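Long-range contact in catalase (PDB 1M7S), which decomposes hydrogen peroxide into water and oxygen with a heme cofactor, protecting the cell from peroxide damage: residues A[125-133]-A[165-175]. Sequence-based numbering, arbitrary orientation.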
# COMPACT_ATOMS: atom_id res chain seq x y z
N ASN A 125 25.81 -4.84 19.06
CA ASN A 125 27.07 -5.27 19.69
C ASN A 125 27.62 -4.08 20.46
O ASN A 125 28.15 -4.29 21.57
CB ASN A 125 28.04 -5.85 18.64
CG ASN A 125 28.56 -4.80 17.67
OD1 ASN A 125 27.81 -3.89 17.28
ND2 ASN A 125 29.83 -4.88 17.24
N PHE A 126 27.48 -2.82 20.01
CA PHE A 126 28.07 -1.73 20.81
C PHE A 126 27.19 -1.46 22.02
O PHE A 126 25.96 -1.42 21.91
CB PHE A 126 28.15 -0.42 20.01
CG PHE A 126 29.04 -0.40 18.80
CD1 PHE A 126 29.97 -1.38 18.54
CD2 PHE A 126 28.94 0.71 17.94
CE1 PHE A 126 30.76 -1.33 17.39
CE2 PHE A 126 29.77 0.78 16.83
CZ PHE A 126 30.68 -0.23 16.56
N PRO A 127 27.77 -1.23 23.19
CA PRO A 127 26.94 -1.07 24.40
C PRO A 127 26.36 0.31 24.60
O PRO A 127 25.63 0.65 25.54
CB PRO A 127 27.93 -1.40 25.55
CG PRO A 127 29.20 -0.88 24.94
CD PRO A 127 29.21 -1.34 23.47
N THR A 128 26.76 1.27 23.72
CA THR A 128 26.34 2.66 23.82
C THR A 128 25.88 3.08 22.41
O THR A 128 26.27 2.43 21.45
CB THR A 128 27.45 3.60 24.30
OG1 THR A 128 28.69 3.44 23.61
CG2 THR A 128 27.67 3.31 25.80
N PHE A 129 25.21 4.22 22.35
CA PHE A 129 24.75 4.73 21.05
C PHE A 129 25.29 6.13 20.82
O PHE A 129 25.96 6.69 21.71
CB PHE A 129 23.21 4.74 21.05
CG PHE A 129 22.70 4.67 19.64
CD1 PHE A 129 21.92 5.70 19.12
CD2 PHE A 129 22.99 3.57 18.85
CE1 PHE A 129 21.46 5.60 17.82
CE2 PHE A 129 22.54 3.47 17.55
CZ PHE A 129 21.77 4.51 17.03
N PHE A 130 25.17 6.67 19.62
CA PHE A 130 25.74 7.96 19.31
C PHE A 130 24.92 9.10 19.86
O PHE A 130 25.49 10.20 20.00
CB PHE A 130 25.84 8.12 17.78
CG PHE A 130 26.49 6.93 17.11
CD1 PHE A 130 25.73 5.89 16.58
CD2 PHE A 130 27.85 6.93 16.91
CE1 PHE A 130 26.34 4.82 15.94
CE2 PHE A 130 28.48 5.88 16.25
CZ PHE A 130 27.73 4.82 15.78
N ILE A 131 23.60 8.90 20.00
CA ILE A 131 22.80 10.05 20.44
C ILE A 131 21.98 9.68 21.68
O ILE A 131 21.97 8.48 21.95
CB ILE A 131 21.83 10.52 19.33
CG1 ILE A 131 21.03 9.34 18.81
CG2 ILE A 131 22.61 11.25 18.25
CD1 ILE A 131 19.87 9.71 17.86
N ARG A 132 21.39 10.66 22.37
CA ARG A 132 20.67 10.24 23.59
C ARG A 132 19.21 10.60 23.59
O ARG A 132 18.59 10.45 24.67
CB ARG A 132 21.41 10.88 24.79
CG ARG A 132 21.51 12.40 24.68
CD ARG A 132 22.02 13.02 25.95
NE ARG A 132 23.30 12.57 26.48
CZ ARG A 132 24.35 13.40 26.57
NH1 ARG A 132 25.45 12.96 27.18
NH2 ARG A 132 24.26 14.64 26.04
N ASP A 133 18.70 11.17 22.48
CA ASP A 133 17.28 11.52 22.45
C ASP A 133 16.75 11.10 21.10
O ASP A 133 17.40 11.45 20.11
CB ASP A 133 17.03 13.01 22.76
CG ASP A 133 15.58 13.37 22.94
OD1 ASP A 133 14.74 12.98 22.08
OD2 ASP A 133 15.16 14.08 23.93
N VAL A 165 27.40 17.40 18.20
CA VAL A 165 26.98 16.30 19.07
C VAL A 165 28.14 15.65 19.81
O VAL A 165 28.62 14.55 19.55
CB VAL A 165 26.26 15.24 18.19
CG1 VAL A 165 25.61 14.15 19.07
CG2 VAL A 165 25.16 15.82 17.31
N PRO A 166 28.65 16.30 20.85
CA PRO A 166 29.76 15.88 21.67
C PRO A 166 29.45 14.56 22.42
O PRO A 166 30.39 13.76 22.67
CB PRO A 166 30.04 17.04 22.70
CG PRO A 166 28.75 17.81 22.67
CD PRO A 166 28.09 17.59 21.31
N GLU A 167 28.17 14.28 22.61
CA GLU A 167 27.76 13.00 23.21
C GLU A 167 28.03 11.79 22.32
O GLU A 167 28.08 10.65 22.82
CB GLU A 167 26.33 13.06 23.70
CG GLU A 167 25.31 13.19 22.56
CD GLU A 167 24.92 14.67 22.34
OE1 GLU A 167 23.70 14.86 22.04
OE2 GLU A 167 25.82 15.58 22.39
N ALA A 168 28.27 11.96 21.01
CA ALA A 168 28.63 10.85 20.12
C ALA A 168 30.09 10.37 20.16
O ALA A 168 30.43 9.31 19.64
CB ALA A 168 28.38 11.29 18.70
N THR A 169 30.93 11.03 20.96
CA THR A 169 32.35 10.74 21.00
C THR A 169 32.64 9.30 21.41
O THR A 169 33.46 8.62 20.75
CB THR A 169 33.11 11.73 21.92
OG1 THR A 169 32.73 13.04 21.49
CG2 THR A 169 34.64 11.66 21.89
N ARG A 170 31.99 8.81 22.46
CA ARG A 170 32.34 7.42 22.88
C ARG A 170 31.94 6.42 21.80
O ARG A 170 32.73 5.53 21.44
CB ARG A 170 31.56 7.15 24.19
CG ARG A 170 31.93 5.78 24.80
CD ARG A 170 30.87 5.35 25.85
NE ARG A 170 31.47 4.21 26.54
CZ ARG A 170 31.67 2.94 26.17
NH1 ARG A 170 31.18 2.39 25.08
NH2 ARG A 170 32.37 2.20 27.04
N THR A 171 30.74 6.49 21.25
CA THR A 171 30.34 5.50 20.24
C THR A 171 31.04 5.67 18.91
O THR A 171 31.29 4.67 18.21
CB THR A 171 28.81 5.37 20.13
OG1 THR A 171 28.37 5.19 21.52
CG2 THR A 171 28.38 4.17 19.32
N LEU A 172 31.43 6.87 18.47
CA LEU A 172 32.25 7.00 17.28
C LEU A 172 33.62 6.37 17.51
O LEU A 172 34.23 5.83 16.58
CB LEU A 172 32.48 8.51 16.95
CG LEU A 172 31.19 9.14 16.42
CD1 LEU A 172 31.39 10.65 16.43
CD2 LEU A 172 30.92 8.56 15.03
N THR A 173 34.11 6.34 18.73
CA THR A 173 35.40 5.67 19.06
C THR A 173 35.21 4.18 18.85
O THR A 173 36.04 3.55 18.17
CB THR A 173 35.76 5.98 20.53
OG1 THR A 173 36.01 7.38 20.58
CG2 THR A 173 36.99 5.26 21.06
N LEU A 174 34.08 3.60 19.26
CA LEU A 174 33.87 2.18 18.96
C LEU A 174 33.76 1.92 17.45
O LEU A 174 34.31 1.00 16.86
CB LEU A 174 32.50 1.71 19.55
CG LEU A 174 32.45 1.59 21.07
CD1 LEU A 174 31.01 1.23 21.49
CD2 LEU A 174 33.38 0.51 21.63
N LEU A 175 32.99 2.77 16.78
CA LEU A 175 32.74 2.64 15.34
C LEU A 175 34.02 2.59 14.50
O LEU A 175 34.10 1.74 13.61
CB LEU A 175 31.83 3.78 14.81
CG LEU A 175 31.59 3.70 13.27
CD1 LEU A 175 30.72 2.49 12.91
CD2 LEU A 175 30.92 4.99 12.81
O HOH W 1 28.34 7.94 22.27
O HOH W 2 21.42 13.42 21.37
O HOH W 3 22.29 15.95 24.34
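T171, on helix 169-176, meets the loop 125-133 with both branches of its side chain. Its methyl, CG2, lies over a face of the F130 ring, 3.6 Å from the ring centroid and 15° off the normal, a CH-pi contact. With chi1 at -50°, OG1 lies beside the backbone N and meets T128, while CG2 is anti to that N; the OG1 atoms of T171 and T128 are hydrogen-bonded at 2.7 Å. R170 NH1 donates a second bond to T128 OG1 (3.1 Å, N-H...O angle 150°), its extended chain crossing the threonine at about a right angle. F130 is also packed by L172 CD2, 3.8 Å from CE2, and stacks edge-to-face with F144. Further along the helix, L174 CB sits almost exactly over the centre of the F126 ring, while its CD1 reaches F126 CB and P127 CD.

At the other end E167 lays CB against one face of the R132 guanidinium, 3.5 Å from NH2. Its carboxylate makes no salt bridge there; R132 pairs with E409 and D274, and two waters link E167 OE1 to R132 N and NH2. A further water accepts from T171 N and donates to the carbonyls of F129 and E167.

The contact thus seats the loop leaving strand 117-124 of the beta barrel on helix 169-176. F129, whose CB points away from 165-175, touches the heme, so this mixed apolar and hydrogen-bonded seam probably acts as a second shell behind that part of the pocket, with the buried T128 hydroxyl gripped by two bonds, to T171 OG1 and from R170 NH1.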